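Local coordinates for protein allergen Bos d 2 (Bos taurus, PDB 4WFV) that probably carries pheromones, as a secreted odorant-binding lipocalin, and is a major allergen of cow dander, at residues I91-E95 / N96-T100; Y56-Q60 / G61-L65. All blocks are in the same frame, centred on the assembly; numbering follows the deposited sequence. Where two conformers were deposited one is given.

Contact 1: I91-E95 / N96-T100; sequences IHVSE and NMLVT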
ATOM      1  N   ILE A  91       7.853  -3.030   4.037  1.00  7.90           N
ATOM      2  CA  ILE A  91       8.449  -4.329   4.361  1.00  9.17           C
ATOM      3  C   ILE A  91       9.349  -4.854   3.242  1.00  9.24           C
ATOM      4  O   ILE A  91      10.082  -5.838   3.426  1.00 13.56           O
ATOM      5  CB  ILE A  91       7.385  -5.377   4.763  1.00  8.65           C
ATOM      6  CG1 ILE A  91       6.364  -5.603   3.639  1.00  9.99           C
ATOM      7  CG2 ILE A  91       6.682  -4.949   6.039  1.00 10.12           C
ATOM      8  CD1 ILE A  91       5.506  -6.845   3.846  1.00  9.67           C
ATOM      9  N   HIS A  92       9.323  -4.190   2.095  1.00  8.39           N
ATOM     10  CA  HIS A  92      10.228  -4.537   1.001  1.00  9.94           C
ATOM     11  C   HIS A  92      10.288  -3.370   0.048  1.00  9.87           C
ATOM     12  O   HIS A  92       9.275  -2.767  -0.250  1.00 10.15           O
ATOM     13  CB  HIS A  92       9.736  -5.784   0.257  1.00 12.19           C
ATOM     14  CG  HIS A  92      10.631  -6.206  -0.866  1.00 15.82           C
ATOM     15  ND1 HIS A  92      10.477  -5.749  -2.157  1.00 19.87           N
ATOM     16  CD2 HIS A  92      11.692  -7.046  -0.886  1.00 21.69           C
ATOM     17  CE1 HIS A  92      11.412  -6.286  -2.925  1.00 17.49           C
ATOM     18  NE2 HIS A  92      12.156  -7.080  -2.179  1.00 22.48           N
ATOM     19  N   VAL A  93      11.478  -3.021  -0.410  1.00 10.63           N
ATOM     20  CA  VAL A  93      11.594  -1.982  -1.410  1.00 11.30           C
ATOM     21  C   VAL A  93      12.850  -2.175  -2.243  1.00 12.24           C
ATOM     22  O   VAL A  93      13.916  -2.513  -1.730  1.00 13.83           O
ATOM     23  CB  VAL A  93      11.479  -0.556  -0.801  1.00 10.67           C
ATOM     24  CG1 VAL A  93      12.705  -0.218   0.053  1.00 14.25           C
ATOM     25  CG2 VAL A  93      11.283   0.452  -1.909  1.00 13.32           C
ATOM     26  N   SER A  94      12.680  -2.012  -3.546  1.00 10.99           N
ATOM     27  CA  SER A  94      13.766  -2.158  -4.505  1.00 10.72           C
ATOM     28  C   SER A  94      13.587  -1.062  -5.537  1.00 13.21           C
ATOM     29  O   SER A  94      12.717  -0.199  -5.403  1.00 13.44           O
ATOM     30  CB  SER A  94      13.702  -3.525  -5.185  1.00 15.12           C
ATOM     31  OG  SER A  94      12.568  -3.614  -6.035  1.00 15.18           O
ATOM     32  N   GLU A  95      14.411  -1.094  -6.578  1.00 13.76           N
ATOM     33  CA  GLU A  95      14.292  -0.104  -7.634  1.00 17.76           C
ATOM     34  C   GLU A  95      12.917  -0.143  -8.307  1.00 15.19           C
ATOM     35  O   GLU A  95      12.397   0.896  -8.717  1.00 21.79           O
ATOM     36  CB  GLU A  95      15.405  -0.291  -8.672  1.00 19.54           C
ATOM     37  CG  GLU A  95      16.766   0.231  -8.223  1.00 28.16           C
ATOM     38  CD  GLU A  95      16.768   1.734  -8.016  1.00 29.65           C
ATOM     39  OE1 GLU A  95      15.990   2.432  -8.700  1.00 39.65           O
ATOM     40  OE2 GLU A  95      17.543   2.217  -7.165  1.00 38.14           O
ATOM     41  N   ASN A  96      12.321  -1.331  -8.394  1.00 14.76           N
ATOM     42  CA  ASN A  96      11.106  -1.498  -9.190  1.00 15.22           C
ATOM     43  C   ASN A  96       9.847  -1.898  -8.432  1.00 11.25           C
ATOM     44  O   ASN A  96       8.765  -1.954  -9.023  1.00 11.79           O
ATOM     45  CB  ASN A  96      11.349  -2.510 -10.312  1.00 17.15           C
ATOM     46  CG  ASN A  96      12.394  -2.038 -11.302  1.00 29.85           C
ATOM     47  OD1 ASN A  96      13.367  -2.738 -11.571  1.00 31.10           O
ATOM     48  ND2 ASN A  96      12.202  -0.836 -11.840  1.00 30.54           N
ATOM     49  N   MET A  97       9.984  -2.162  -7.135  1.00 11.39           N
ATOM     50  CA  MET A  97       8.909  -2.774  -6.363  1.00  9.25           C
ATOM     51  C   MET A  97       8.904  -2.275  -4.925  1.00  9.75           C
ATOM     52  O   MET A  97       9.967  -2.053  -4.331  1.00 11.76           O
ATOM     53  CB  MET A  97       9.115  -4.285  -6.402  1.00 13.88           C
ATOM     54  CG  MET A  97       8.186  -5.100  -5.585  1.00 15.08           C
ATOM     55  SD  MET A  97       8.715  -6.837  -5.666  1.00 17.90           S
ATOM     56  CE  MET A  97       7.334  -7.515  -4.759  1.00 15.63           C
ATOM     57  N   LEU A  98       7.714  -2.093  -4.358  1.00  7.52           N
ATOM     58  CA  LEU A  98       7.601  -1.667  -2.973  1.00  6.96           C
ATOM     59  C   LEU A  98       6.416  -2.405  -2.379  1.00  6.66           C
ATOM     60  O   LEU A  98       5.351  -2.465  -2.998  1.00  9.18           O
ATOM     61  CB  LEU A  98       7.387  -0.147  -2.886  1.00  9.09           C
ATOM     62  CG  LEU A  98       7.461   0.510  -1.493  1.00 10.94           C
ATOM     63  CD1 LEU A  98       7.754   2.010  -1.611  1.00 11.28           C
ATOM     64  CD2 LEU A  98       6.190   0.273  -0.692  1.00 12.60           C
ATOM     65  N   VAL A  99       6.599  -2.992  -1.198  1.00  7.53           N
ATOM     66  CA  VAL A  99       5.493  -3.681  -0.527  1.00  5.99           C
ATOM     67  C   VAL A  99       5.250  -3.047   0.835  1.00  6.66           C
ATOM     68  O   VAL A  99       6.182  -2.884   1.623  1.00  8.62           O
ATOM     69  CB  VAL A  99       5.757  -5.193  -0.352  1.00  7.27           C
ATOM     70  CG1 VAL A  99       4.548  -5.867   0.288  1.00  7.19           C
ATOM     71  CG2 VAL A  99       6.044  -5.854  -1.699  1.00  6.82           C
ATOM     72  N   THR A 100       3.998  -2.686   1.099  1.00  6.23           N
ATOM     73  CA  THR A 100       3.589  -2.176   2.401  1.00  6.78           C
ATOM     74  C   THR A 100       2.811  -3.240   3.145  1.00  7.75           C
ATOM     75  O   THR A 100       2.176  -4.105   2.535  1.00  7.77           O
ATOM     76  CB  THR A 100       2.670  -0.944   2.294  1.00  8.54           C
ATOM     77  OG1 THR A 100       1.418  -1.332   1.707  1.00 10.05           O
ATOM     78  CG2 THR A 100       3.319   0.149   1.466  1.00 10.56           C
TER
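His92 and Met97 meet at about a right angle across the end of a beta hairpin in the lipocalin barrel, where strand 85-93 turns back into strand 97-105. The methionine chain is extended, and it brings SD to 3.9 Å from CE1 of His92, oblique to the imidazole. On the face of His92 and Val99, Leu134 of helix 125-137 packs against the His92 side chain; CG anti to the backbone N (chi1 -179°) directs the ring, whose ND1 is buried without a polar partner. Beside it, the Ile91 side chain crosses that of Val99 at a slant, CD1 touching CG1 at 3.8 Å. Both Ile91 and His92 face Val99, a classic beta bulge: Val99 O takes a bond from Ile91 N at 2.9 Å and a weak one from His92 N. On the other face, where Leu98 packs on Trp16, Val93 and Leu98 lie side by side and point the same way, CG2 against CG. At the turn the Ser94 side chain folds back, with OG placed between its own N and carbonyl carbon (chi1 69°). That OG accepts a hydrogen bond from Asn96 N at 3.3 Å and a weak one from Met97 N at 3.2 Å.

Contact 2: Y56-Q60 / G61-L65; sequences YLKDQ and GTCLL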
ATOM      1  N   TYR A  56      -5.466   8.069  -5.565  1.00  8.06           N
ATOM      2  CA  TYR A  56      -6.896   8.203  -5.838  1.00  8.61           C
ATOM      3  C   TYR A  56      -7.735   7.241  -5.015  1.00 11.35           C
ATOM      4  O   TYR A  56      -7.346   6.096  -4.768  1.00  9.13           O
ATOM      5  CB  TYR A  56      -7.214   7.973  -7.319  1.00  9.49           C
ATOM      6  CG  TYR A  56      -6.847   9.121  -8.222  1.00  9.28           C
ATOM      7  CD1 TYR A  56      -7.678  10.231  -8.337  1.00  9.89           C
ATOM      8  CD2 TYR A  56      -5.668   9.100  -8.961  1.00 10.17           C
ATOM      9  CE1 TYR A  56      -7.352  11.273  -9.165  1.00 11.65           C
ATOM     10  CE2 TYR A  56      -5.331  10.141  -9.786  1.00  9.51           C
ATOM     11  CZ  TYR A  56      -6.179  11.225  -9.883  1.00  9.41           C
ATOM     12  OH  TYR A  56      -5.823  12.262 -10.712  1.00 13.84           O
ATOM     13  N   LEU A  57      -8.896   7.729  -4.594  1.00 11.07           N
ATOM     14  CA  LEU A  57      -9.940   6.909  -4.003  1.00 11.27           C
ATOM     15  C   LEU A  57     -11.144   7.105  -4.910  1.00 14.00           C
ATOM     16  O   LEU A  57     -11.430   8.233  -5.309  1.00 18.32           O
ATOM     17  CB  LEU A  57     -10.248   7.408  -2.592  1.00 14.27           C
ATOM     18  CG  LEU A  57     -11.362   6.749  -1.785  1.00 17.21           C
ATOM     19  CD1 LEU A  57     -10.952   5.347  -1.338  1.00 16.26           C
ATOM     20  CD2 LEU A  57     -11.695   7.625  -0.584  1.00 17.45           C
ATOM     21  N   LYS A  58     -11.833   6.027  -5.268  1.00 13.76           N
ATOM     22  CA  LYS A  58     -13.071   6.170  -6.038  1.00 17.34           C
ATOM     23  C   LYS A  58     -14.294   6.258  -5.141  1.00 21.04           C
ATOM     24  O   LYS A  58     -14.474   5.440  -4.242  1.00 21.39           O
ATOM     25  CB  LYS A  58     -13.264   5.010  -7.008  1.00 16.40           C
ATOM     26  CG  LYS A  58     -12.312   4.976  -8.173  1.00 18.32           C
ATOM     27  CD  LYS A  58     -12.824   3.963  -9.182  1.00 21.25           C
ATOM     28  CE  LYS A  58     -11.723   3.429 -10.055  1.00 17.62           C
ATOM     29  NZ  LYS A  58     -12.252   2.380 -10.972  1.00 20.17           N
ATOM     30  N   ASP A  59     -15.143   7.243  -5.408  1.00 19.94           N
ATOM     31  CA  ASP A  59     -16.419   7.354  -4.714  1.00 30.89           C
ATOM     32  C   ASP A  59     -17.560   7.263  -5.725  1.00 29.14           C
ATOM     33  O   ASP A  59     -17.789   8.191  -6.498  1.00 28.60           O
ATOM     34  CB  ASP A  59     -16.485   8.667  -3.934  1.00 30.55           C
ATOM     35  CG  ASP A  59     -17.721   8.766  -3.059  1.00 39.36           C
ATOM     36  OD1 ASP A  59     -18.837   8.528  -3.566  1.00 41.71           O
ATOM     37  OD2 ASP A  59     -17.574   9.076  -1.857  1.00 48.43           O
ATOM     38  N   GLN A  60     -18.261   6.131  -5.715  1.00 30.63           N
ATOM     39  CA  GLN A  60     -19.366   5.884  -6.640  1.00 33.48           C
ATOM     40  C   GLN A  60     -18.931   6.037  -8.096  1.00 33.16           C
ATOM     41  O   GLN A  60     -19.681   6.552  -8.926  1.00 37.70           O
ATOM     42  CB  GLN A  60     -20.550   6.812  -6.341  1.00 35.73           C
ATOM     43  CG  GLN A  60     -21.179   6.619  -4.963  1.00 37.69           C
ATOM     44  CD  GLN A  60     -22.027   5.361  -4.862  1.00 39.29           C
ATOM     45  OE1 GLN A  60     -22.349   4.727  -5.869  1.00 36.81           O
ATOM     46  NE2 GLN A  60     -22.398   4.996  -3.638  1.00 39.26           N
ATOM     47  N   GLY A  61     -17.718   5.588  -8.403  1.00 28.60           N
ATOM     48  CA  GLY A  61     -17.215   5.637  -9.765  1.00 31.77           C
ATOM     49  C   GLY A  61     -16.356   6.846 -10.091  1.00 29.15           C
ATOM     50  O   GLY A  61     -15.686   6.874 -11.123  1.00 38.49           O
ATOM     51  N   THR A  62     -16.369   7.845  -9.213  1.00 26.01           N
ATOM     52  CA  THR A  62     -15.619   9.080  -9.436  1.00 25.90           C
ATOM     53  C   THR A  62     -14.276   9.098  -8.693  1.00 22.13           C
ATOM     54  O   THR A  62     -14.213   8.812  -7.498  1.00 21.77           O
ATOM     55  CB  THR A  62     -16.446  10.310  -9.027  1.00 28.25           C
ATOM     56  OG1 THR A  62     -17.677  10.317  -9.761  1.00 30.88           O
ATOM     57  CG2 THR A  62     -15.676  11.591  -9.319  1.00 23.92           C
ATOM     58  N   CYS A  63     -13.215   9.460  -9.407  1.00 19.31           N
ATOM     59  CA  CYS A  63     -11.857   9.433  -8.865  1.00 16.36           C
ATOM     60  C   CYS A  63     -11.526  10.698  -8.073  1.00 16.66           C
ATOM     61  O   CYS A  63     -11.562  11.801  -8.615  1.00 24.44           O
ATOM     62  CB  CYS A  63     -10.837   9.262 -10.002  1.00 20.88           C
ATOM     63  SG  CYS A  63     -10.893   7.665 -10.865  1.00 22.03           S
ATOM     64  N   LEU A  64     -11.190  10.536  -6.795  1.00 13.03           N
ATOM     65  CA  LEU A  64     -10.826  11.660  -5.942  0.63 14.44           C
ATOM     66  C   LEU A  64      -9.346  11.608  -5.563  1.00 14.14           C
ATOM     67  O   LEU A  64      -8.883  10.633  -4.955  1.00 13.64           O
ATOM     68  CB  LEU A  64     -11.692  11.672  -4.677  0.63 16.63           C
ATOM     69  CG  LEU A  64     -13.205  11.747  -4.903  0.63 17.16           C
ATOM     70  CD1 LEU A  64     -13.950  11.520  -3.602  0.63 24.01           C
ATOM     71  CD2 LEU A  64     -13.588  13.084  -5.521  0.63 18.87           C
ATOM     72  N   LEU A  65      -8.606  12.655  -5.923  1.00 13.32           N
ATOM     73  CA  LEU A  65      -7.185  12.755  -5.609  1.00 11.05           C
ATOM     74  C   LEU A  65      -6.958  13.216  -4.168  1.00 15.67           C
ATOM     75  O   LEU A  65      -7.385  14.303  -3.767  1.00 16.77           O
ATOM     76  CB  LEU A  65      -6.463  13.696  -6.584  1.00 12.30           C
ATOM     77  CG  LEU A  65      -4.931  13.714  -6.516  1.00 13.51           C
ATOM     78  CD1 LEU A  65      -4.368  12.347  -6.851  1.00 14.44           C
ATOM     79  CD2 LEU A  65      -4.320  14.784  -7.433  1.00 19.22           C
TER
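Tyr56 lies along Leu64 and Leu65 in a beta hairpin of the lipocalin barrel with a two-residue loop, a type I' turn from Asp59 to Thr62. Its CB sits 3.9 Å from Leu64 O, and CG lies near the same oxygen. With CG anti to the carbonyl carbon (chi1 -76°), the ring swings over the neighbouring strand, where CD1 approaches both Cys63 CB, at 3.7 Å, and the Leu65 backbone N. CE1 follows, resting on Leu65 CB, and CZ reaches Leu65 CD1 at 3.7 Å. CD2 and CE2 also lie beneath this methyl. Leu65 CD1 is thus centred over one face of the Tyr56 ring, 13° off its normal, a CH-pi contact; the OH is 4.1 Å from the same carbon. Cys63 SG stands oblique to the ring, 5.4 Å from its centroid, and continues into the disulfide with Cys154, whose C-terminal segment also packs on Tyr56. Beyond the sulfur, Lys58 passes CG by SG and sends NZ on to Asn153 and the carbonyl of Thr151. Two hydrogen-bonded pairs, Leu57 with Leu64 and Asp59 with Thr62, hold the strands together. Gly61 suits the turn, since its backbone angles would jam a CB against the preceding carbonyl. In the last pair, Thr62 N donates to Asp59 O at 3.1 Å from well above the carbonyl plane.

After strands 17-23 and 38-45, the chain closes contact 2 at the tight turn between strands 50-59 and 62-74. It then runs through strand 77-81 before strands 85-93 and 97-105 close contact 1. The two closures follow in series, neither enclosing nor crossing the other. Both belong to the same antiparallel sheet, but they lie on opposite sides of the chain's centre, with their own centres about 25 Å apart and nearest atoms about 13 Å apart. Later parts of the chain reach each in turn: helix 125-137 packs beside contact 1, whereas the C-terminal segment returns to contact 2.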